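Local coordinates for PA14 domain-containing protein (PDB 6QDI) that probably senses plant-biomass sugars outside the cell through tandem calcium-binding PA14 domains, as part of a membrane-bound anti-sigma factor of the RsgI type, at residues T25-N33 and Y110-L121; W74-D82 and M93-Y104. One frame throughout, in Å; residues are numbered along the deposited sequence.

Contact 1: residues T25-N33 and Y110-L121; sequences TIDFFWGVN and YFNNTGNGFVKL. With CA (calcium ion), chain D.
Trp30 drives the edge of its six-membered ring at Tyr110, Trp30 CZ3 lying 3.6 Å from Tyr110 CE2, which sits near the indole plane, while the two ring planes stand 52° apart. Its CG is anti to the carbonyl carbon (chi1 -69°), which, together with the second torsion, turns the indole toward Tyr110 and Val119 and brings Trp30 CZ3 to 4.1 Å from Val119 CG1. That methyl in turn lies over one face of the Tyr110 ring, toward its rim, and the Tyr110 hydroxyl is hydrogen-bonded to Asp68 O. Strands 27-31 and 117-121 run antiparallel here in one sheet of the first PA14 domain; Phe28 and Val119 form a hydrogen-bonded pair, with Phe28 N 2.9 Å from Val119 O. On the other face of this sheet, Phe29 and Phe118 have nearly parallel rings (6°) offset along their planes, centroids 5.9 Å apart, and Phe29 CD2 rests 3.9 Å from Phe118 CB. Asp27 and Lys120 lie side by side, and a water bridges Asp27 OD1 to Lys120 NZ. At the far end, calcium is bound by Asn112 OD1 (2.4 Å), Thr114 O and Asn116 O, with Asp68 and Asn69 completing the protein ligands; Asn112 ND2 donates to Gly115 O (3.0 Å), fixing the rotation of its amide.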
loop_
_atom_site.group_PDB
_atom_site.type_symbol
_atom_site.label_atom_id
_atom_site.label_comp_id
_atom_site.label_asym_id
_atom_site.label_seq_id
_atom_site.Cartn_x
_atom_site.Cartn_y
_atom_site.Cartn_z
ATOM N N THR A 25 -2.796 -10.960 18.387
ATOM C CA THR A 25 -3.780 -9.982 18.767
ATOM C C THR A 25 -3.530 -8.717 17.938
ATOM O O THR A 25 -2.451 -8.580 17.338
ATOM C CB THR A 25 -3.650 -9.599 20.266
ATOM O OG1 THR A 25 -2.376 -9.027 20.486
ATOM C CG2 THR A 25 -3.879 -10.780 21.208
ATOM N N ILE A 26 -4.512 -7.806 17.917
ATOM C CA ILE A 26 -4.288 -6.480 17.288
ATOM C C ILE A 26 -3.891 -5.528 18.408
ATOM O O ILE A 26 -4.731 -4.928 19.067
ATOM C CB ILE A 26 -5.520 -5.986 16.494
ATOM C CG1 ILE A 26 -5.961 -7.027 15.459
ATOM C CG2 ILE A 26 -5.148 -4.673 15.805
ATOM C CD1 ILE A 26 -6.977 -6.585 14.421
ATOM N N ASP A 27 -2.583 -5.402 18.607
ATOM C CA ASP A 27 -2.023 -4.631 19.700
ATOM C C ASP A 27 -0.625 -4.248 19.295
ATOM O O ASP A 27 0.313 -5.002 19.554
ATOM C CB ASP A 27 -2.040 -5.481 20.974
ATOM C CG ASP A 27 -1.509 -4.769 22.190
ATOM O OD1 ASP A 27 -1.373 -3.522 22.189
ATOM O OD2 ASP A 27 -1.270 -5.517 23.138
ATOM N N PHE A 28 -0.507 -3.141 18.571
ATOM C CA PHE A 28 0.750 -2.764 17.939
ATOM C C PHE A 28 1.115 -1.335 18.224
ATOM O O PHE A 28 0.270 -0.440 18.179
ATOM C CB PHE A 28 0.676 -2.952 16.420
ATOM C CG PHE A 28 0.680 -4.383 16.028
ATOM C CD1 PHE A 28 1.848 -5.085 16.046
ATOM C CD2 PHE A 28 -0.473 -5.046 15.653
ATOM C CE1 PHE A 28 1.894 -6.423 15.704
ATOM C CE2 PHE A 28 -0.441 -6.402 15.305
ATOM C CZ PHE A 28 0.736 -7.082 15.348
ATOM N N PHE A 29 2.388 -1.135 18.500
ATOM C CA PHE A 29 2.933 0.173 18.631
ATOM C C PHE A 29 4.252 0.168 17.876
ATOM O O PHE A 29 5.203 -0.524 18.324
ATOM C CB PHE A 29 3.139 0.553 20.103
ATOM C CG PHE A 29 3.644 1.934 20.292
ATOM C CD1 PHE A 29 5.018 2.262 20.061
ATOM C CD2 PHE A 29 2.821 2.952 20.718
ATOM C CE1 PHE A 29 5.497 3.532 20.228
ATOM C CE2 PHE A 29 3.326 4.203 20.915
ATOM C CZ PHE A 29 4.648 4.489 20.648
ATOM N N TRP A 30 4.312 0.858 16.738
ATOM C CA TRP A 30 5.453 0.759 15.831
ATOM C C TRP A 30 6.395 1.953 15.904
ATOM O O TRP A 30 7.468 1.927 15.293
ATOM C CB TRP A 30 4.952 0.528 14.404
ATOM C CG TRP A 30 4.356 -0.801 14.204
ATOM C CD1 TRP A 30 4.952 -2.022 14.406
ATOM C CD2 TRP A 30 3.045 -1.097 13.722
ATOM N NE1 TRP A 30 4.101 -3.037 14.095
ATOM C CE2 TRP A 30 2.927 -2.495 13.644
ATOM C CE3 TRP A 30 1.955 -0.309 13.352
ATOM C CZ2 TRP A 30 1.767 -3.128 13.190
ATOM C CZ3 TRP A 30 0.792 -0.957 12.906
ATOM C CH2 TRP A 30 0.721 -2.326 12.839
ATOM N N GLY A 31 6.004 3.025 16.626
ATOM C CA GLY A 31 6.854 4.191 16.656
ATOM C C GLY A 31 6.922 4.745 15.261
ATOM O O GLY A 31 5.953 4.708 14.510
ATOM N N VAL A 32 8.109 5.203 14.897
ATOM C CA VAL A 32 8.322 5.712 13.539
ATOM C C VAL A 32 8.957 4.670 12.646
ATOM O O VAL A 32 9.364 5.003 11.523
ATOM C CB VAL A 32 9.124 7.037 13.482
ATOM C CG1 VAL A 32 8.300 8.135 14.135
ATOM C CG2 VAL A 32 10.480 6.918 14.129
ATOM N N ASN A 33 9.068 3.425 13.093
ATOM C CA ASN A 33 9.673 2.369 12.274
ATOM C C ASN A 33 8.643 1.476 11.671
ATOM O O ASN A 33 7.491 1.504 12.031
ATOM C CB ASN A 33 10.608 1.552 13.110
ATOM C CG ASN A 33 11.839 2.338 13.436
ATOM O OD1 ASN A 33 12.391 3.053 12.566
ATOM N ND2 ASN A 33 12.243 2.283 14.669
ATOM N N TYR A 110 -6.232 -0.507 8.494
ATOM C CA TYR A 110 -5.451 0.466 9.250
ATOM C C TYR A 110 -4.440 1.139 8.321
ATOM O O TYR A 110 -3.886 0.470 7.432
ATOM C CB TYR A 110 -4.694 -0.308 10.372
ATOM C CG TYR A 110 -3.537 0.483 10.928
ATOM C CD1 TYR A 110 -3.719 1.476 11.874
ATOM C CD2 TYR A 110 -2.260 0.321 10.402
ATOM C CE1 TYR A 110 -2.662 2.268 12.291
ATOM C CE2 TYR A 110 -1.205 1.138 10.766
ATOM C CZ TYR A 110 -1.415 2.126 11.710
ATOM O OH TYR A 110 -0.361 2.919 12.073
ATOM N N PHE A 111 -4.122 2.413 8.579
ATOM C CA PHE A 111 -2.981 3.032 7.926
ATOM C C PHE A 111 -2.194 3.939 8.816
ATOM O O PHE A 111 -2.749 4.584 9.718
ATOM C CB PHE A 111 -3.364 3.756 6.602
ATOM C CG PHE A 111 -4.096 5.077 6.755
ATOM C CD1 PHE A 111 -3.395 6.276 6.861
ATOM C CD2 PHE A 111 -5.476 5.137 6.751
ATOM C CE1 PHE A 111 -4.049 7.484 6.956
ATOM C CE2 PHE A 111 -6.133 6.356 6.827
ATOM C CZ PHE A 111 -5.443 7.532 6.939
ATOM N N ASN A 112 -0.906 4.067 8.499
ATOM C CA ASN A 112 -0.027 5.104 9.028
ATOM C C ASN A 112 0.358 6.027 7.902
ATOM O O ASN A 112 0.872 5.572 6.878
ATOM C CB ASN A 112 1.209 4.550 9.698
ATOM C CG ASN A 112 1.949 5.625 10.467
ATOM O OD1 ASN A 112 1.337 6.619 10.825
ATOM N ND2 ASN A 112 3.250 5.448 10.736
ATOM N N ASN A 113 0.148 7.335 8.093
ATOM C CA ASN A 113 0.520 8.362 7.125
ATOM C C ASN A 113 1.465 9.361 7.817
ATOM O O ASN A 113 1.044 10.465 8.164
ATOM C CB ASN A 113 -0.716 9.051 6.595
ATOM C CG ASN A 113 -0.416 10.076 5.521
ATOM O OD1 ASN A 113 0.664 10.188 5.000
ATOM N ND2 ASN A 113 -1.418 10.806 5.172
ATOM N N THR A 114 2.716 8.926 7.972
ATOM C CA THR A 114 3.842 9.621 8.642
ATOM C C THR A 114 3.756 9.549 10.158
ATOM O O THR A 114 2.685 9.363 10.763
ATOM C CB THR A 114 4.058 11.086 8.216
ATOM O OG1 THR A 114 3.106 11.971 8.821
ATOM C CG2 THR A 114 4.054 11.222 6.709
ATOM N N GLY A 115 4.910 9.714 10.779
ATOM C CA GLY A 115 5.002 9.770 12.223
ATOM C C GLY A 115 4.752 8.433 12.873
ATOM O O GLY A 115 4.920 7.366 12.279
ATOM N N ASN A 116 4.373 8.505 14.134
ATOM C CA ASN A 116 4.074 7.333 14.918
ATOM C C ASN A 116 2.964 6.524 14.232
ATOM O O ASN A 116 2.064 7.082 13.598
ATOM C CB ASN A 116 3.582 7.756 16.310
ATOM C CG ASN A 116 3.772 6.678 17.389
ATOM O OD1 ASN A 116 4.169 5.535 17.128
ATOM N ND2 ASN A 116 3.444 7.058 18.623
ATOM N N GLY A 117 3.004 5.214 14.441
ATOM C CA GLY A 117 1.962 4.303 14.020
ATOM C C GLY A 117 1.618 3.371 15.168
ATOM O O GLY A 117 2.503 2.776 15.747
ATOM N N PHE A 118 0.318 3.268 15.483
ATOM C CA PHE A 118 -0.141 2.333 16.489
ATOM C C PHE A 118 -1.603 1.977 16.218
ATOM O O PHE A 118 -2.349 2.780 15.659
ATOM C CB PHE A 118 0.086 2.835 17.923
ATOM C CG PHE A 118 -0.479 4.189 18.247
ATOM C CD1 PHE A 118 -1.838 4.359 18.494
ATOM C CD2 PHE A 118 0.371 5.267 18.431
ATOM C CE1 PHE A 118 -2.350 5.605 18.857
ATOM C CE2 PHE A 118 -0.133 6.505 18.829
ATOM C CZ PHE A 118 -1.476 6.676 19.022
ATOM N N VAL A 119 -2.006 0.800 16.695
ATOM C CA VAL A 119 -3.377 0.374 16.604
ATOM C C VAL A 119 -3.596 -0.719 17.647
ATOM O O VAL A 119 -2.826 -1.691 17.737
ATOM C CB VAL A 119 -3.764 -0.064 15.186
ATOM C CG1 VAL A 119 -2.924 -1.181 14.616
ATOM C CG2 VAL A 119 -5.235 -0.428 15.115
ATOM N N LYS A 120 -4.641 -0.563 18.432
ATOM C CA LYS A 120 -4.969 -1.501 19.500
ATOM C C LYS A 120 -6.465 -1.729 19.530
ATOM O O LYS A 120 -7.223 -0.753 19.600
ATOM C CB LYS A 120 -4.530 -0.898 20.863
ATOM C CG LYS A 120 -4.677 -1.747 22.087
ATOM C CD LYS A 120 -4.006 -1.075 23.300
ATOM C CE LYS A 120 -4.481 -1.517 24.669
ATOM N NZ LYS A 120 -3.508 -1.045 25.672
ATOM N N LEU A 121 -6.876 -3.001 19.501
ATOM C CA LEU A 121 -8.307 -3.401 19.539
ATOM C C LEU A 121 -8.646 -4.068 20.868
ATOM O O LEU A 121 -8.089 -5.134 21.198
ATOM C CB LEU A 121 -8.610 -4.381 18.397
ATOM C CG LEU A 121 -10.050 -4.861 18.335
ATOM C CD1 LEU A 121 -11.001 -3.746 17.967
ATOM C CD2 LEU A 121 -10.122 -6.042 17.385
HETATM CA CA CA D . 0.983 8.560 12.101
HETATM O O HOH W 1 -6.797 -7.765 19.711
HETATM O O HOH W 2 -1.081 -2.028 24.654
#

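Contact 2: residues W74-D82 and M93-Y104; sequences WIDNKLIID and MGKIYLEAGKLY
Ile96 reaches from strand 93-98 across to the turn at Ile75-Lys78, and its branches divide the work. From CB, which is directed at the other segment, Ile96 CG2 occupies the position between backbone N and carbonyl carbon and meets Ile75 CG2 at 4.0 Å; Ile80 CD1 lies 4.3 Å from Ile96 CG2. The other branch, CG1, stands anti to the backbone N (chi1 -175°) and carries the chain on in extended form, delivering the tip, Ile96 CD1, to 3.6 Å from Ile75 O and 4.1 Å from Asp76 CB. Strand 78-83 pairs with 71-75 and strand 93-98 with 59-68, in two different sheets of the PA14 beta-sandwich; no hydrogen bond joins the two segments, which meet through side chains although strands 78-82 and 93-98 run roughly antiparallel (157°). The type I' turn of the 71-75/78-83 hairpin brings Asp76 to Tyr104: Asp76 OD1 lies at the ring edge, near its plane, 3.5 Å from Tyr104 CD1, with carboxylate and ring planes 77° apart. Leu98 CD2 sits over the centre of one Tyr104 face and Lys102 CG over the opposite face, while Glu99 N donates to Tyr104 OH (2.8 Å). Ile80 and Ile81 form a classic beta bulge opposite Leu73, and Ile81 CG1 packs 3.7 Å from Gly94 N.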
loop_
_atom_site.group_PDB
_atom_site.type_symbol
_atom_site.label_atom_id
_atom_site.label_comp_id
_atom_site.label_asym_id
_atom_site.label_seq_id
_atom_site.Cartn_x
_atom_site.Cartn_y
_atom_site.Cartn_z
ATOM N N TRP A 74 -14.968 -3.778 10.819
ATOM C CA TRP A 74 -16.205 -4.493 10.533
ATOM C C TRP A 74 -16.269 -5.710 11.444
ATOM O O TRP A 74 -15.327 -6.508 11.507
ATOM C CB TRP A 74 -16.285 -4.997 9.075
ATOM C CG TRP A 74 -16.338 -4.035 7.946
ATOM C CD1 TRP A 74 -17.438 -3.724 7.202
ATOM C CD2 TRP A 74 -15.259 -3.312 7.344
ATOM N NE1 TRP A 74 -17.120 -2.876 6.198
ATOM C CE2 TRP A 74 -15.801 -2.569 6.273
ATOM C CE3 TRP A 74 -13.893 -3.190 7.624
ATOM C CZ2 TRP A 74 -15.014 -1.780 5.443
ATOM C CZ3 TRP A 74 -13.106 -2.380 6.800
ATOM C CH2 TRP A 74 -13.670 -1.705 5.718
ATOM N N ILE A 75 -17.418 -5.887 12.111
ATOM C CA ILE A 75 -17.707 -7.095 12.885
ATOM C C ILE A 75 -19.009 -7.637 12.308
ATOM O O ILE A 75 -19.949 -6.885 12.141
ATOM C CB ILE A 75 -17.889 -6.806 14.398
ATOM C CG1 ILE A 75 -16.633 -6.181 15.031
ATOM C CG2 ILE A 75 -18.312 -8.086 15.117
ATOM C CD1 ILE A 75 -15.457 -7.114 15.121
ATOM N N ASP A 76 -19.049 -8.921 11.988
ATOM C CA ASP A 76 -20.231 -9.533 11.388
ATOM C C ASP A 76 -20.649 -8.799 10.121
ATOM O O ASP A 76 -21.844 -8.627 9.824
ATOM C CB ASP A 76 -21.398 -9.570 12.382
ATOM C CG ASP A 76 -22.566 -10.436 11.901
ATOM O OD1 ASP A 76 -22.313 -11.455 11.229
ATOM O OD2 ASP A 76 -23.704 -10.092 12.209
ATOM N N ASN A 77 -19.663 -8.316 9.378
ATOM C CA ASN A 77 -19.862 -7.580 8.143
ATOM C C ASN A 77 -20.584 -6.251 8.314
ATOM O O ASN A 77 -21.015 -5.632 7.319
ATOM C CB ASN A 77 -20.467 -8.477 7.066
ATOM C CG ASN A 77 -19.627 -9.727 6.870
ATOM O OD1 ASN A 77 -18.505 -9.655 6.412
ATOM N ND2 ASN A 77 -20.154 -10.889 7.303
ATOM N N LYS A 78 -20.620 -5.714 9.533
ATOM C CA LYS A 78 -21.171 -4.419 9.787
ATOM C C LYS A 78 -19.995 -3.491 10.114
ATOM O O LYS A 78 -19.188 -3.797 11.022
ATOM C CB LYS A 78 -22.156 -4.444 10.935
ATOM C CG LYS A 78 -22.779 -3.083 11.194
ATOM C CD LYS A 78 -23.900 -3.089 12.245
ATOM C CE LYS A 78 -25.243 -3.545 11.712
ATOM N NZ LYS A 78 -25.856 -2.672 10.653
ATOM N N LEU A 79 -19.899 -2.343 9.430
ATOM C CA LEU A 79 -18.848 -1.359 9.708
ATOM C C LEU A 79 -19.249 -0.594 10.955
ATOM O O LEU A 79 -20.119 0.262 10.913
ATOM C CB LEU A 79 -18.713 -0.443 8.494
ATOM C CG LEU A 79 -17.669 0.655 8.546
ATOM C CD1 LEU A 79 -16.267 0.119 8.846
ATOM C CD2 LEU A 79 -17.668 1.439 7.234
ATOM N N ILE A 80 -18.588 -0.874 12.072
ATOM C CA ILE A 80 -18.973 -0.286 13.358
ATOM C C ILE A 80 -18.034 0.819 13.812
ATOM O O ILE A 80 -18.414 1.583 14.663
ATOM C CB ILE A 80 -19.142 -1.337 14.466
ATOM C CG1 ILE A 80 -17.848 -2.080 14.794
ATOM C CG2 ILE A 80 -20.284 -2.278 14.124
ATOM C CD1 ILE A 80 -17.923 -2.881 16.076
ATOM N N ILE A 81 -16.813 0.903 13.264
ATOM C CA ILE A 81 -15.932 2.033 13.488
ATOM C C ILE A 81 -15.412 2.466 12.116
ATOM O O ILE A 81 -14.726 1.692 11.454
ATOM C CB ILE A 81 -14.752 1.716 14.448
ATOM C CG1 ILE A 81 -15.271 1.337 15.830
ATOM C CG2 ILE A 81 -13.818 2.915 14.540
ATOM C CD1 ILE A 81 -14.211 0.857 16.805
ATOM N N ASP A 82 -15.790 3.662 11.708
ATOM C CA ASP A 82 -15.428 4.175 10.375
ATOM C C ASP A 82 -14.649 5.461 10.566
ATOM O O ASP A 82 -15.225 6.550 10.643
ATOM C CB ASP A 82 -16.694 4.411 9.555
ATOM C CG ASP A 82 -16.405 4.818 8.117
ATOM O OD1 ASP A 82 -15.203 4.870 7.736
ATOM O OD2 ASP A 82 -17.365 5.079 7.359
ATOM N N MET A 93 -15.130 4.004 19.470
ATOM C CA MET A 93 -15.941 2.875 19.912
ATOM C C MET A 93 -17.031 2.547 18.910
ATOM O O MET A 93 -17.545 3.405 18.211
ATOM C CB MET A 93 -16.620 3.153 21.256
ATOM C CG MET A 93 -15.677 3.320 22.429
ATOM S SD MET A 93 -16.443 3.802 23.984
ATOM C CE MET A 93 -16.699 5.546 23.692
ATOM N N GLY A 94 -17.367 1.266 18.877
ATOM C CA GLY A 94 -18.557 0.808 18.163
ATOM C C GLY A 94 -19.152 -0.356 18.947
ATOM O O GLY A 94 -18.430 -1.117 19.604
ATOM N N LYS A 95 -20.478 -0.503 18.859
ATOM C CA LYS A 95 -21.191 -1.527 19.629
ATOM C C LYS A 95 -21.920 -2.468 18.688
ATOM O O LYS A 95 -22.381 -2.036 17.609
ATOM C CB LYS A 95 -22.188 -0.859 20.577
ATOM C CG LYS A 95 -21.518 -0.056 21.679
ATOM C CD LYS A 95 -22.501 0.374 22.743
ATOM C CE LYS A 95 -23.243 1.614 22.323
ATOM N NZ LYS A 95 -23.843 2.246 23.529
ATOM N N ILE A 96 -22.051 -3.725 19.107
ATOM C CA ILE A 96 -22.803 -4.727 18.334
ATOM C C ILE A 96 -23.194 -5.896 19.245
ATOM O O ILE A 96 -22.389 -6.328 20.090
ATOM C CB ILE A 96 -21.990 -5.232 17.114
ATOM C CG1 ILE A 96 -22.827 -6.180 16.240
ATOM C CG2 ILE A 96 -20.663 -5.833 17.521
ATOM C CD1 ILE A 96 -22.214 -6.367 14.874
ATOM N N TYR A 97 -24.429 -6.373 19.110
ATOM C CA TYR A 97 -24.898 -7.537 19.828
ATOM C C TYR A 97 -24.369 -8.810 19.179
ATOM O O TYR A 97 -24.499 -8.974 17.975
ATOM C CB TYR A 97 -26.419 -7.563 19.828
ATOM C CG TYR A 97 -26.914 -8.665 20.688
ATOM C CD1 TYR A 97 -26.983 -8.498 22.052
ATOM C CD2 TYR A 97 -27.217 -9.888 20.153
ATOM C CE1 TYR A 97 -27.396 -9.508 22.861
ATOM C CE2 TYR A 97 -27.630 -10.915 20.962
ATOM C CZ TYR A 97 -27.693 -10.707 22.323
ATOM O OH TYR A 97 -28.126 -11.682 23.197
ATOM N N LEU A 98 -23.778 -9.706 19.970
ATOM C CA LEU A 98 -23.239 -10.966 19.484
ATOM C C LEU A 98 -23.754 -12.099 20.366
ATOM O O LEU A 98 -24.110 -11.867 21.527
ATOM C CB LEU A 98 -21.721 -10.949 19.444
ATOM C CG LEU A 98 -21.058 -9.795 18.674
ATOM C CD1 LEU A 98 -19.567 -9.814 18.907
ATOM C CD2 LEU A 98 -21.333 -9.918 17.199
ATOM N N GLU A 99 -23.777 -13.297 19.796
ATOM C CA GLU A 99 -24.207 -14.500 20.476
ATOM C C GLU A 99 -23.023 -15.346 20.933
ATOM O O GLU A 99 -22.055 -15.589 20.196
ATOM C CB GLU A 99 -25.058 -15.355 19.527
ATOM C CG GLU A 99 -26.357 -14.705 19.089
ATOM C CD GLU A 99 -27.264 -15.649 18.287
ATOM O OE1 GLU A 99 -27.937 -16.418 18.859
ATOM O OE2 GLU A 99 -27.205 -15.466 17.036
ATOM N N ALA A 100 -23.167 -15.894 22.133
ATOM C CA ALA A 100 -22.163 -16.734 22.706
ATOM C C ALA A 100 -21.702 -17.868 21.836
ATOM O O ALA A 100 -22.521 -18.617 21.329
ATOM C CB ALA A 100 -22.692 -17.289 24.009
ATOM N N GLY A 101 -20.394 -18.000 21.647
ATOM C CA GLY A 101 -19.820 -19.109 20.943
ATOM C C GLY A 101 -19.908 -19.103 19.441
ATOM O O GLY A 101 -19.334 -19.977 18.781
ATOM N N LYS A 102 -20.584 -18.110 18.881
ATOM C CA LYS A 102 -20.759 -18.037 17.433
ATOM C C LYS A 102 -19.540 -17.354 16.783
ATOM O O LYS A 102 -18.948 -16.434 17.362
ATOM C CB LYS A 102 -22.048 -17.264 17.123
ATOM C CG LYS A 102 -22.418 -17.186 15.652
ATOM C CD LYS A 102 -23.834 -16.676 15.418
ATOM C CE LYS A 102 -24.375 -17.174 14.086
ATOM N NZ LYS A 102 -25.473 -16.311 13.585
ATOM N N LEU A 103 -19.136 -17.857 15.618
ATOM C CA LEU A 103 -18.030 -17.256 14.882
ATOM C C LEU A 103 -18.548 -16.150 13.986
ATOM O O LEU A 103 -19.472 -16.371 13.183
ATOM C CB LEU A 103 -17.338 -18.276 13.989
ATOM C CG LEU A 103 -16.538 -19.328 14.715
ATOM C CD1 LEU A 103 -16.210 -20.491 13.783
ATOM C CD2 LEU A 103 -15.276 -18.712 15.279
ATOM N N TYR A 104 -17.925 -14.994 14.069
ATOM C CA TYR A 104 -18.280 -13.852 13.261
ATOM C C TYR A 104 -17.101 -13.387 12.439
ATOM O O TYR A 104 -15.967 -13.434 12.879
ATOM C CB TYR A 104 -18.719 -12.704 14.132
ATOM C CG TYR A 104 -19.989 -12.982 14.903
ATOM C CD1 TYR A 104 -21.240 -12.739 14.320
ATOM C CD2 TYR A 104 -19.971 -13.441 16.207
ATOM C CE1 TYR A 104 -22.424 -12.974 14.993
ATOM C CE2 TYR A 104 -21.152 -13.663 16.904
ATOM C CZ TYR A 104 -22.379 -13.422 16.294
ATOM O OH TYR A 104 -23.555 -13.657 16.990
#

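After strands 4-9 and 17-23 the chain forms strand 27-31, which pairs with strand 117-125; segments 25-33 and 110-121 are separated by 76 residues, so contact 1 closes a long loop. Contact 2 falls within that loop: segment 74-82 is met again by 93-104 after ten residues, and the two closures nest without crossing. Strand 104-113 then leads from the end of contact 2 to the calcium loop of contact 1. Contact 1 joins two strands of one sheet, whereas contact 2 packs the sheet holding 71-75 and 78-83 against the sheet holding 93-98, which also contains 27-31 and 117-125. The centres lie 22 Å apart and the nearest atoms about 6 Å, so the contacts do not touch.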